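Local coordinates for protein type I modular polyketide synthase (Streptomyces albus subsp. albus, PDB 6IYT) that probably transfers an extender acyl unit, such as ethylmalonyl, from coenzyme A during salinomycin polyketide assembly, through its acyltransferase domain, at residues A147-F150 against A151-S155; A197-S201 against V202-P206; Q240-A243 against D244-G248; V300-L303 against E304-V308. All coordinates share one frame; numbering follows the deposited sequence.

In the fold
The four contacts are local ones, each within a helix or at its C-terminal end, and they follow one another along the acyltransferase region. Contact 1 lies in the middle of helix 144-158 and contact 2 at the end of helix 181-200; their centres are about 16 Å apart and R149 packs on A197. Contact 3 closes helix 228-245, and contact 4 closes helix 293-305, which packs on strand 251-255 of the mixed sheet. Contacts 3 and 4 have centres about 28 Å apart without touching. The centres of contacts 2 and 4 lie about 40 Å apart, on opposite sides of the chain's centre. The set thus samples both the part around the parallel sheet and the smaller mixed-sheet part.

Contact 1: residues A147-F150 against A151-S155; sequences AARF and AEVAS
R149 and E152 form a salt bridge one helical turn apart, with R149 NH2 giving a hydrogen bond of 2.8 Å to E152 OE1. The oxygen is met nearly along its C-O axis and lies at the edge of the guanidinium, close to its plane. The two flat groups are themselves turned almost perpendicular, 81° apart, and the side chains cross at about a right angle. R149 reaches this position by a bend at chi2 (63°), while E152 stays extended beyond CG.

Apolar contacts lie beside this pair. V153 CG2 sits over one face of the guanidinium, offset toward its rim and 4.2 Å from R149 NE. On another side of the helix, the ring of F150 meets the methyl of A154 obliquely, F150 CE1 to A154 CB at 4.2 Å.

The backbone bonds are those of an alpha helix: A151, E152, V153 and A154 donate to the carbonyl oxygens four residues earlier, the last bond running from A154 N to F150 O at 2.8 Å. A151 O accepts twice, from S155 N and from S155 OG, which approach opposite faces of its carbonyl plane.

This part of helix 144-158 packs on two other helices. R149 and V153 rest on V193 of helix 181-200, which F150 also touches at S194, whereas F150 and A154 pack against V165 of helix 165-170.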
ATOM      1  N   ALA A 147      -5.168 -14.046   5.651  1.00  5.72           N
ATOM      2  CA  ALA A 147      -4.413 -15.297   5.713  1.00  6.11           C
ATOM      3  C   ALA A 147      -4.725 -16.203   4.510  1.00  6.50           C
ATOM      4  O   ALA A 147      -3.849 -16.903   4.002  1.00  6.74           O
ATOM      5  CB  ALA A 147      -4.712 -16.007   7.027  1.00  6.36           C
ATOM      6  N   ALA A 148      -5.999 -16.267   4.118  1.00  6.49           N
ATOM      7  CA  ALA A 148      -6.402 -17.089   2.972  1.00  7.65           C
ATOM      8  C   ALA A 148      -5.736 -16.636   1.692  1.00  8.40           C
ATOM      9  O   ALA A 148      -5.310 -17.462   0.878  1.00  7.83           O
ATOM     10  CB  ALA A 148      -7.911 -17.062   2.809  1.00  8.88           C
ATOM     11  N   ARG A 149      -5.755 -15.327   1.445  1.00  7.51           N
ATOM     12  CA  ARG A 149      -5.168 -14.798   0.258  1.00  6.96           C
ATOM     13  C   ARG A 149      -3.679 -14.948   0.305  1.00  6.16           C
ATOM     14  O   ARG A 149      -3.054 -15.308  -0.696  1.00  6.09           O
ATOM     15  CB  ARG A 149      -5.555 -13.349   0.059  1.00  7.09           C
ATOM     16  CG  ARG A 149      -5.005 -12.765  -1.234  1.00  8.09           C
ATOM     17  CD  ARG A 149      -5.571 -13.474  -2.459  1.00  9.33           C
ATOM     18  NE  ARG A 149      -5.360 -12.674  -3.661  1.00  9.63           N
ATOM     19  CZ  ARG A 149      -5.291 -13.149  -4.892  1.00 13.51           C
ATOM     20  NH1 ARG A 149      -5.190 -12.303  -5.903  1.00 14.60           N
ATOM     21  NH2 ARG A 149      -5.435 -14.443  -5.125  1.00 13.30           N
ATOM     22  N   PHE A 150      -3.108 -14.746   1.488  1.00  5.59           N
ATOM     23  CA  PHE A 150      -1.658 -14.904   1.681  1.00  6.25           C
ATOM     24  C   PHE A 150      -1.225 -16.359   1.381  1.00  6.13           C
ATOM     25  O   PHE A 150      -0.319 -16.569   0.620  1.00  5.77           O
ATOM     26  CB  PHE A 150      -1.259 -14.466   3.115  1.00  6.15           C
ATOM     27  CG  PHE A 150       0.227 -14.533   3.404  1.00  7.57           C
ATOM     28  CD1 PHE A 150       0.856 -15.752   3.643  1.00  8.40           C
ATOM     29  CD2 PHE A 150       0.966 -13.369   3.564  1.00  8.31           C
ATOM     30  CE1 PHE A 150       2.205 -15.799   3.930  1.00  8.07           C
ATOM     31  CE2 PHE A 150       2.303 -13.417   3.919  1.00  9.40           C
ATOM     32  CZ  PHE A 150       2.922 -14.639   4.070  1.00  8.50           C
ATOM     33  N   ALA A 151      -2.067 -17.327   1.756  1.00  6.41           N
ATOM     34  CA  ALA A 151      -1.782 -18.733   1.461  1.00  6.84           C
ATOM     35  C   ALA A 151      -1.786 -19.013  -0.026  1.00  9.01           C
ATOM     36  O   ALA A 151      -0.887 -19.715  -0.525  1.00  7.73           O
ATOM     37  CB  ALA A 151      -2.779 -19.639   2.167  1.00  6.77           C
ATOM     38  N   GLU A 152      -2.760 -18.450  -0.748  1.00  8.80           N
ATOM     39  CA  GLU A 152      -2.841 -18.631  -2.214  1.00 10.52           C
ATOM     40  C   GLU A 152      -1.599 -18.083  -2.876  1.00  8.76           C
ATOM     41  O   GLU A 152      -1.045 -18.692  -3.790  1.00  8.64           O
ATOM     42  CB  GLU A 152      -4.069 -17.914  -2.805  1.00 13.76           C
ATOM     43  CG  GLU A 152      -5.408 -18.355  -2.232  1.00 20.17           C
ATOM     44  CD  GLU A 152      -6.608 -17.631  -2.878  1.00 29.58           C
ATOM     45  OE1 GLU A 152      -6.394 -16.588  -3.563  1.00 21.61           O
ATOM     46  OE2 GLU A 152      -7.749 -18.169  -2.786  1.00 33.31           O
ATOM     47  N   VAL A 153      -1.235 -16.860  -2.512  1.00  6.83           N
ATOM     48  CA  VAL A 153      -0.147 -16.188  -3.177  1.00  6.91           C
ATOM     49  C   VAL A 153       1.227 -16.815  -2.808  1.00  6.73           C
ATOM     50  O   VAL A 153       2.047 -17.067  -3.673  1.00  8.09           O
ATOM     51  CB  VAL A 153      -0.134 -14.716  -2.820  1.00  6.25           C
ATOM     52  CG1 VAL A 153       1.048 -14.038  -3.498  1.00  7.57           C
ATOM     53  CG2 VAL A 153      -1.449 -14.062  -3.239  1.00  6.92           C
ATOM     54  N   ALA A 154       1.380 -17.180  -1.548  1.00  6.32           N
ATOM     55  CA  ALA A 154       2.570 -17.899  -1.073  1.00  7.57           C
ATOM     56  C   ALA A 154       2.788 -19.200  -1.806  1.00  8.27           C
ATOM     57  O   ALA A 154       3.924 -19.540  -2.132  1.00  8.17           O
ATOM     58  CB  ALA A 154       2.497 -18.147   0.413  1.00  8.20           C
ATOM     59  N   SER A 155       1.708 -19.892  -2.131  1.00 10.24           N
ATOM     60  CA  SER A 155       1.815 -21.154  -2.858  1.00 11.65           C
ATOM     61  C   SER A 155       2.386 -20.930  -4.208  1.00 11.26           C
ATOM     62  O   SER A 155       3.152 -21.737  -4.684  1.00  9.66           O
ATOM     63  CB  SER A 155       0.469 -21.845  -2.988  1.00 14.14           C
ATOM     64  OG  SER A 155       0.059 -22.330  -1.726  1.00 23.44           O
TER

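Contact 2: residues A197-S201 against V202-P206; sequences AVWQS and VGVVP
W199 and V204 meet where a Schellman motif ends helix 181-200, with G203 at positive phi as its C-prime residue. Its two defining bonds run from V204 N to W199 O (3.0 Å) and from G203 N to Q200 O (2.9 Å), the latter closing a type I turn. W199 O also accepts from V202 N, and the two donors approach opposite faces of its carbonyl plane. One oxygen is thereby gripped by two N-H groups as the chain leaves the helix toward strand 208-211.

Among side-chain polar groups, S201 OG turns back to donate a hydrogen bond of 2.8 Å to V198 O, placed by a chi1 of 84° that sets it between its own N and carbonyl carbon. V198 O accepts from S201 N as well. W199 NE1 is hydrogen-bonded to T420 OG1.

The apolar part is the pairing of W199 with V204, whose side chains lie side by side and point the same way; F435 of helix 428-439 meets the indole at about 60°. More loosely, Q200 CG lies 4.1 Å from V205 CG1. At the indole, V204 CG1 stands obliquely to the ring, 3.8 Å from W199 CE3.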
ATOM      1  N   ALA A 197      -6.832  -7.812  -0.801  1.00  4.92           N
ATOM      2  CA  ALA A 197      -7.992  -8.600  -0.463  1.00  5.62           C
ATOM      3  C   ALA A 197      -8.695  -8.128   0.811  1.00  5.20           C
ATOM      4  O   ALA A 197      -9.877  -8.345   0.965  1.00  6.60           O
ATOM      5  CB  ALA A 197      -7.626 -10.072  -0.343  1.00  6.11           C
ATOM      6  N   VAL A 198      -7.960  -7.494   1.726  1.00  5.83           N
ATOM      7  CA  VAL A 198      -8.553  -6.940   2.927  1.00  5.81           C
ATOM      8  C   VAL A 198      -9.495  -5.791   2.539  1.00  5.88           C
ATOM      9  O   VAL A 198     -10.612  -5.715   2.997  1.00  5.58           O
ATOM     10  CB  VAL A 198      -7.466  -6.436   3.906  1.00  5.88           C
ATOM     11  CG1 VAL A 198      -8.067  -5.638   5.043  1.00  6.64           C
ATOM     12  CG2 VAL A 198      -6.649  -7.610   4.426  1.00  6.57           C
ATOM     13  N   TRP A 199      -9.027  -4.908   1.673  1.00  5.81           N
ATOM     14  CA  TRP A 199      -9.901  -3.822   1.151  1.00  5.41           C
ATOM     15  C   TRP A 199     -11.087  -4.408   0.381  1.00  6.17           C
ATOM     16  O   TRP A 199     -12.206  -3.920   0.489  1.00  6.42           O
ATOM     17  CB  TRP A 199      -9.097  -2.862   0.249  1.00  4.80           C
ATOM     18  CG  TRP A 199      -8.144  -1.961   1.027  1.00  4.40           C
ATOM     19  CD1 TRP A 199      -6.790  -2.066   1.092  1.00  4.35           C
ATOM     20  CD2 TRP A 199      -8.478  -0.768   1.756  1.00  4.39           C
ATOM     21  NE1 TRP A 199      -6.283  -1.097   1.885  1.00  4.32           N
ATOM     22  CE2 TRP A 199      -7.288  -0.265   2.286  1.00  4.30           C
ATOM     23  CE3 TRP A 199      -9.675  -0.129   2.065  1.00  4.90           C
ATOM     24  CZ2 TRP A 199      -7.243   0.903   3.072  1.00  4.55           C
ATOM     25  CZ3 TRP A 199      -9.627   1.057   2.829  1.00  4.23           C
ATOM     26  CH2 TRP A 199      -8.426   1.535   3.327  1.00  4.34           C
ATOM     27  N   GLN A 200     -10.821  -5.379  -0.457  1.00  6.72           N
ATOM     28  CA  GLN A 200     -11.854  -6.012  -1.237  1.00  7.83           C
ATOM     29  C   GLN A 200     -13.008  -6.530  -0.366  1.00  7.45           C
ATOM     30  O   GLN A 200     -14.176  -6.420  -0.746  1.00  8.62           O
ATOM     31  CB  GLN A 200     -11.240  -7.159  -2.014  1.00  9.59           C
ATOM     32  CG  GLN A 200     -12.217  -7.937  -2.863  1.00 12.87           C
ATOM     33  CD  GLN A 200     -11.510  -9.027  -3.660  1.00 20.83           C
ATOM     34  OE1 GLN A 200     -10.377  -9.420  -3.340  1.00 24.51           O
ATOM     35  NE2 GLN A 200     -12.142  -9.477  -4.723  1.00 29.11           N
ATOM     36  N   SER A 201     -12.696  -6.962   0.855  1.00  7.97           N
ATOM     37  CA  SER A 201     -13.689  -7.555   1.746  1.00  9.54           C
ATOM     38  C   SER A 201     -14.704  -6.537   2.299  1.00 11.06           C
ATOM     39  O   SER A 201     -15.828  -6.924   2.726  1.00  9.41           O
ATOM     40  CB  SER A 201     -12.997  -8.305   2.919  1.00 10.64           C
ATOM     41  OG  SER A 201     -12.660  -7.407   3.967  1.00 13.87           O
ATOM     42  N   VAL A 202     -14.379  -5.252   2.200  1.00  7.18           N
ATOM     43  CA  VAL A 202     -15.340  -4.185   2.547  1.00  7.79           C
ATOM     44  C   VAL A 202     -15.760  -3.401   1.329  1.00  6.90           C
ATOM     45  O   VAL A 202     -16.250  -2.261   1.424  1.00  8.10           O
ATOM     46  CB  VAL A 202     -14.798  -3.264   3.643  1.00  6.76           C
ATOM     47  CG1 VAL A 202     -14.704  -4.026   4.947  1.00  6.46           C
ATOM     48  CG2 VAL A 202     -13.448  -2.676   3.253  1.00  7.05           C
ATOM     49  N   GLY A 203     -15.547  -4.014   0.168  1.00  7.57           N
ATOM     50  CA  GLY A 203     -16.055  -3.489  -1.110  1.00  8.07           C
ATOM     51  C   GLY A 203     -15.230  -2.363  -1.700  1.00  9.04           C
ATOM     52  O   GLY A 203     -15.724  -1.590  -2.532  1.00  9.58           O
ATOM     53  N   VAL A 204     -13.990  -2.230  -1.261  1.00  6.94           N
ATOM     54  CA  VAL A 204     -13.100  -1.201  -1.830  1.00  7.03           C
ATOM     55  C   VAL A 204     -12.173  -1.874  -2.805  1.00  6.71           C
ATOM     56  O   VAL A 204     -11.365  -2.765  -2.413  1.00  7.10           O
ATOM     57  CB  VAL A 204     -12.305  -0.454  -0.737  1.00  6.75           C
ATOM     58  CG1 VAL A 204     -11.302   0.530  -1.346  1.00  7.52           C
ATOM     59  CG2 VAL A 204     -13.249   0.289   0.181  1.00  7.57           C
ATOM     60  N   VAL A 205     -12.432  -1.619  -4.088  1.00  7.10           N
ATOM     61  CA  VAL A 205     -11.751  -2.326  -5.168  1.00  8.33           C
ATOM     62  C   VAL A 205     -11.190  -1.355  -6.191  1.00  7.64           C
ATOM     63  O   VAL A 205     -11.723  -0.251  -6.381  1.00  9.08           O
ATOM     64  CB  VAL A 205     -12.694  -3.346  -5.888  1.00  9.64           C
ATOM     65  CG1 VAL A 205     -13.094  -4.479  -4.954  1.00 12.55           C
ATOM     66  CG2 VAL A 205     -13.921  -2.668  -6.460  1.00 12.29           C
ATOM     67  N   PRO A 206     -10.133  -1.764  -6.893  1.00  8.04           N
ATOM     68  CA  PRO A 206      -9.513  -0.851  -7.878  1.00  7.23           C
ATOM     69  C   PRO A 206     -10.301  -0.762  -9.173  1.00  7.19           C
ATOM     70  O   PRO A 206     -10.893  -1.762  -9.603  1.00  7.98           O
ATOM     71  CB  PRO A 206      -8.163  -1.511  -8.155  1.00  8.26           C
ATOM     72  CG  PRO A 206      -8.384  -2.933  -7.864  1.00  8.47           C
ATOM     73  CD  PRO A 206      -9.302  -2.938  -6.662  1.00  9.24           C
TER

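Contact 3: residues Q240-A243 against D244-G248; sequences QLFA and DELVG
Q240 and D244 join their polar ends near the C-terminal end of helix 228-245, beside helix 181-200. Q240 NE2 donates to D244 OD1 at 3.1 Å. A weak bond of 3.4 Å runs from Q240 NE2 to D244 OD2, so the amide nitrogen faces both carboxylate oxygens. D244 OD1 lies in the amide plane of Q240, but seen from the carboxylate the nitrogen stands above the plane, 43° out of it. A bend at chi2 (61°) folds the glutamine back so that its amide can reach the acid.

Just past the end of the helix, L246 CD1 makes an off-centre CH-pi contact with the F242 ring, 4.2 Å from its centroid; the two side chains lie side by side and point the same way. V247 CG2 packs on A243 CA at 3.7 Å, and L241 CD1 touches E245 CG.

Backbone bonds set these groups in place. D244, E245 and L246 donate to the carbonyls four residues back, and F242 O also receives a weak bond from V247 N as the helix gives out. Further outward, V317 covers F242, L246 and V247, helix 181-200 borders Q240 and A243 through E182, and R330 forms a salt bridge with E245.

The Q240-D244 link is a charge-dipole hydrogen bond from a neutral amide, so it would stabilise the carboxylate without cancelling its charge; its weaker second bond makes the grip uneven.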
ATOM      1  N   GLN A 240      16.293 -12.863  -7.515  1.00  5.09           N
ATOM      2  CA  GLN A 240      17.463 -13.775  -7.426  1.00  5.82           C
ATOM      3  C   GLN A 240      18.593 -13.326  -8.355  1.00  5.53           C
ATOM      4  O   GLN A 240      19.765 -13.291  -7.961  1.00  5.92           O
ATOM      5  CB  GLN A 240      17.066 -15.201  -7.768  1.00  6.16           C
ATOM      6  CG  GLN A 240      18.189 -16.204  -7.550  1.00  7.41           C
ATOM      7  CD  GLN A 240      18.643 -16.266  -6.110  1.00  8.65           C
ATOM      8  OE1 GLN A 240      17.852 -16.630  -5.201  1.00  7.86           O
ATOM      9  NE2 GLN A 240      19.923 -16.018  -5.879  1.00 10.94           N
ATOM     10  N   LEU A 241      18.245 -12.872  -9.554  1.00  5.76           N
ATOM     11  CA  LEU A 241      19.312 -12.384 -10.492  1.00  6.61           C
ATOM     12  C   LEU A 241      20.018 -11.187  -9.886  1.00  6.25           C
ATOM     13  O   LEU A 241      21.262 -11.095  -9.890  1.00  6.54           O
ATOM     14  CB  LEU A 241      18.736 -12.010 -11.838  1.00  7.21           C
ATOM     15  CG  LEU A 241      19.729 -11.471 -12.847  1.00  8.12           C
ATOM     16  CD1 LEU A 241      20.770 -12.510 -13.189  1.00  8.92           C
ATOM     17  CD2 LEU A 241      18.998 -10.994 -14.089  1.00  9.20           C
ATOM     18  N   PHE A 242      19.236 -10.296  -9.302  1.00  7.08           N
ATOM     19  CA  PHE A 242      19.797  -9.113  -8.664  1.00  7.17           C
ATOM     20  C   PHE A 242      20.670  -9.486  -7.459  1.00  7.04           C
ATOM     21  O   PHE A 242      21.693  -8.821  -7.196  1.00  7.38           O
ATOM     22  CB  PHE A 242      18.687  -8.157  -8.244  1.00  8.04           C
ATOM     23  CG  PHE A 242      17.998  -7.490  -9.391  1.00  9.68           C
ATOM     24  CD1 PHE A 242      18.473  -7.634 -10.677  1.00 11.83           C
ATOM     25  CD2 PHE A 242      16.921  -6.651  -9.174  1.00 13.11           C
ATOM     26  CE1 PHE A 242      17.844  -7.006 -11.745  1.00 13.77           C
ATOM     27  CE2 PHE A 242      16.254  -6.058 -10.257  1.00 14.26           C
ATOM     28  CZ  PHE A 242      16.767  -6.181 -11.520  1.00 13.92           C
ATOM     29  N   ALA A 243      20.228 -10.459  -6.671  1.00  6.02           N
ATOM     30  CA  ALA A 243      21.043 -10.980  -5.543  1.00  6.84           C
ATOM     31  C   ALA A 243      22.387 -11.504  -6.065  1.00  8.64           C
ATOM     32  O   ALA A 243      23.442 -11.326  -5.421  1.00  9.31           O
ATOM     33  CB  ALA A 243      20.298 -12.104  -4.818  1.00  8.48           C
ATOM     34  N   ASP A 244      22.327 -12.217  -7.161  1.00  7.65           N
ATOM     35  CA  ASP A 244      23.518 -12.775  -7.777  1.00  9.38           C
ATOM     36  C   ASP A 244      24.516 -11.783  -8.391  1.00 11.05           C
ATOM     37  O   ASP A 244      25.713 -12.027  -8.378  1.00  9.99           O
ATOM     38  CB  ASP A 244      23.163 -13.873  -8.779  1.00 12.18           C
ATOM     39  CG  ASP A 244      22.511 -15.079  -8.109  1.00 14.49           C
ATOM     40  OD1 ASP A 244      22.746 -15.256  -6.933  1.00 22.56           O
ATOM     41  OD2 ASP A 244      21.809 -15.838  -8.752  1.00 15.86           O
ATOM     42  N   GLU A 245      24.009 -10.737  -9.048  1.00  9.28           N
ATOM     43  CA  GLU A 245      24.885  -9.797  -9.767  1.00 11.20           C
ATOM     44  C   GLU A 245      24.998  -8.311  -9.381  1.00 11.29           C
ATOM     45  O   GLU A 245      25.945  -7.647  -9.799  1.00 11.18           O
ATOM     46  CB  GLU A 245      24.545  -9.861 -11.261  1.00 30.00           C
ATOM     47  CG  GLU A 245      24.464 -11.269 -11.826  1.00 30.00           C
ATOM     48  CD  GLU A 245      25.829 -11.889 -12.041  1.00 30.00           C
ATOM     49  OE1 GLU A 245      26.816 -11.130 -12.139  1.00 30.00           O
ATOM     50  OE2 GLU A 245      25.915 -13.132 -12.113  1.00 30.00           O
ATOM     51  N   LEU A 246      24.058  -7.784  -8.605  1.00  9.24           N
ATOM     52  CA  LEU A 246      24.084  -6.384  -8.261  1.00  8.04           C
ATOM     53  C   LEU A 246      24.296  -6.044  -6.768  1.00  7.82           C
ATOM     54  O   LEU A 246      24.563  -4.922  -6.442  1.00  7.38           O
ATOM     55  CB  LEU A 246      22.783  -5.716  -8.731  1.00  7.66           C
ATOM     56  CG  LEU A 246      22.489  -5.713 -10.219  1.00  7.67           C
ATOM     57  CD1 LEU A 246      21.208  -4.989 -10.567  1.00  8.99           C
ATOM     58  CD2 LEU A 246      23.662  -5.061 -10.943  1.00  8.05           C
ATOM     59  N   VAL A 247      24.134  -7.020  -5.891  1.00  8.83           N
ATOM     60  CA  VAL A 247      24.236  -6.709  -4.459  1.00  9.24           C
ATOM     61  C   VAL A 247      25.679  -6.288  -4.128  1.00 11.95           C
ATOM     62  O   VAL A 247      26.631  -6.865  -4.667  1.00 11.04           O
ATOM     63  CB  VAL A 247      23.803  -7.894  -3.581  1.00  9.38           C
ATOM     64  CG1 VAL A 247      24.215  -7.673  -2.138  1.00 10.34           C
ATOM     65  CG2 VAL A 247      22.316  -8.082  -3.672  1.00  9.96           C
ATOM     66  N   GLY A 248      25.812  -5.148  -3.465  1.00 11.52           N
ATOM     67  CA  GLY A 248      27.129  -4.581  -3.164  1.00 11.49           C
ATOM     68  C   GLY A 248      27.597  -3.542  -4.177  1.00 11.30           C
ATOM     69  O   GLY A 248      28.473  -2.739  -3.892  1.00 12.03           O
TER

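Contact 4: residues V300-L303 against E304-V308; sequences VAEL and EAEGV
The positive phi of G307 (81°) turns the chain off the helix and lets V308 return to L303, their CB atoms 4.0 Å apart. At E306, a chi1 of -46° lays CG beside the backbone of the preceding turn, E306 CG to E302 O at 3.4 Å. G307 is the C-prime residue of a Schellman motif, made by V308 N to L303 O at 3.0 Å and G307 N to E304 O at 2.9 Å.

L303 O is held doubly, since E306 N also donates to it at 3.0 Å. The two N-H groups come from opposite faces of the carbonyl plane, neither directed at a lone pair. E306 N is shared in turn, with a longer bond of 3.3 Å to E302 O, as E306 is the first residue to leave helical angles. Before it, E304 and A305 keep the regular bonds to V300 O and A301 O.

E302 and E306 extend along the same side, E302 OE2 and E306 OE2 lying 4.8 Å apart. The like charges would be eased by nearby arginines: E302 OE1 forms a salt bridge with R268, and E306 has a weak, long ion pair with R265.

The end of helix 293-305 packs on the mixed sheet, V300 and L303 against A253 and V255 of strand 251-255. L257 touches both L303 and V308, and R265 of helix 259-266 flanks E302 and L303.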
ATOM      1  N   VAL A 300      24.045  11.212   0.251  1.00  9.42           N
ATOM      2  CA  VAL A 300      23.060  11.226   1.337  1.00 12.07           C
ATOM      3  C   VAL A 300      23.584  12.028   2.536  1.00 10.03           C
ATOM      4  O   VAL A 300      22.871  12.865   3.076  1.00 12.76           O
ATOM      5  CB  VAL A 300      22.699   9.803   1.766  1.00 12.15           C
ATOM      6  CG1 VAL A 300      21.950   9.808   3.103  1.00 13.72           C
ATOM      7  CG2 VAL A 300      21.859   9.142   0.669  1.00 12.44           C
ATOM      8  N   ALA A 301      24.847  11.848   2.858  1.00 13.64           N
ATOM      9  CA  ALA A 301      25.458  12.560   3.986  1.00 14.85           C
ATOM     10  C   ALA A 301      25.579  14.061   3.703  1.00 15.58           C
ATOM     11  O   ALA A 301      25.266  14.885   4.561  1.00 14.12           O
ATOM     12  CB  ALA A 301      26.806  11.976   4.291  1.00 16.02           C
ATOM     13  N   GLU A 302      25.966  14.410   2.481  1.00 13.12           N
ATOM     14  CA  GLU A 302      26.000  15.827   2.055  1.00 15.55           C
ATOM     15  C   GLU A 302      24.629  16.472   2.215  1.00 13.56           C
ATOM     16  O   GLU A 302      24.500  17.587   2.715  1.00 14.34           O
ATOM     17  CB  GLU A 302      26.438  15.916   0.589  1.00 18.84           C
ATOM     18  CG  GLU A 302      26.509  17.333   0.037  1.00 21.41           C
ATOM     19  CD  GLU A 302      26.967  17.353  -1.409  1.00 24.13           C
ATOM     20  OE1 GLU A 302      28.112  16.940  -1.662  1.00 26.86           O
ATOM     21  OE2 GLU A 302      26.118  17.585  -2.302  1.00 22.35           O
ATOM     22  N   LEU A 303      23.604  15.778   1.725  1.00 12.64           N
ATOM     23  CA  LEU A 303      22.239  16.290   1.755  1.00 14.08           C
ATOM     24  C   LEU A 303      21.753  16.438   3.202  1.00 13.61           C
ATOM     25  O   LEU A 303      21.189  17.474   3.581  1.00 14.10           O
ATOM     26  CB  LEU A 303      21.304  15.373   0.966  1.00 15.81           C
ATOM     27  CG  LEU A 303      21.518  15.366  -0.557  1.00 16.29           C
ATOM     28  CD1 LEU A 303      20.693  14.264  -1.214  1.00 18.46           C
ATOM     29  CD2 LEU A 303      21.190  16.720  -1.133  1.00 21.63           C
ATOM     30  N   GLU A 304      22.012  15.439   4.016  1.00 13.22           N
ATOM     31  CA  GLU A 304      21.591  15.517   5.410  1.00 16.00           C
ATOM     32  C   GLU A 304      22.270  16.686   6.130  1.00 14.57           C
ATOM     33  O   GLU A 304      21.659  17.332   6.947  1.00 16.02           O
ATOM     34  CB  GLU A 304      21.890  14.227   6.163  1.00 17.98           C
ATOM     35  CG  GLU A 304      21.322  14.283   7.553  1.00 20.16           C
ATOM     36  CD  GLU A 304      21.222  12.932   8.215  1.00 20.94           C
ATOM     37  OE1 GLU A 304      20.577  12.025   7.627  1.00 18.63           O
ATOM     38  OE2 GLU A 304      21.708  12.816   9.373  1.00 18.88           O
ATOM     39  N   ALA A 305      23.534  16.925   5.828  1.00 18.34           N
ATOM     40  CA  ALA A 305      24.276  18.040   6.431  1.00 18.34           C
ATOM     41  C   ALA A 305      23.689  19.405   6.055  1.00 23.14           C
ATOM     42  O   ALA A 305      23.767  20.356   6.849  1.00 21.10           O
ATOM     43  CB  ALA A 305      25.749  17.965   6.050  1.00 18.61           C
ATOM     44  N   GLU A 306      22.963  19.470   4.942  1.00 19.98           N
ATOM     45  CA  GLU A 306      22.212  20.693   4.595  1.00 23.77           C
ATOM     46  C   GLU A 306      20.746  20.633   4.985  1.00 22.74           C
ATOM     47  O   GLU A 306      19.947  21.422   4.487  1.00 26.23           O
ATOM     48  CB  GLU A 306      22.314  20.973   3.104  1.00 26.05           C
ATOM     49  CG  GLU A 306      23.721  20.845   2.564  1.00 34.04           C
ATOM     50  CD  GLU A 306      23.821  21.241   1.105  1.00 44.56           C
ATOM     51  OE1 GLU A 306      22.761  21.552   0.499  1.00 41.95           O
ATOM     52  OE2 GLU A 306      24.963  21.242   0.564  1.00 48.33           O
ATOM     53  N   GLY A 307      20.384  19.697   5.863  1.00 20.25           N
ATOM     54  CA  GLY A 307      19.034  19.631   6.381  1.00 18.54           C
ATOM     55  C   GLY A 307      18.008  18.945   5.487  1.00 18.70           C
ATOM     56  O   GLY A 307      16.823  19.067   5.719  1.00 21.20           O
ATOM     57  N   VAL A 308      18.459  18.300   4.406  1.00 15.23           N
ATOM     58  CA  VAL A 308      17.551  17.627   3.486  1.00 14.85           C
ATOM     59  C   VAL A 308      17.324  16.210   3.947  1.00 15.08           C
ATOM     60  O   VAL A 308      18.211  15.606   4.555  1.00 13.26           O
ATOM     61  CB  VAL A 308      18.121  17.590   2.063  1.00 16.53           C
ATOM     62  CG1 VAL A 308      17.278  16.687   1.157  1.00 17.40           C
ATOM     63  CG2 VAL A 308      18.200  18.997   1.500  1.00 18.14           C
TER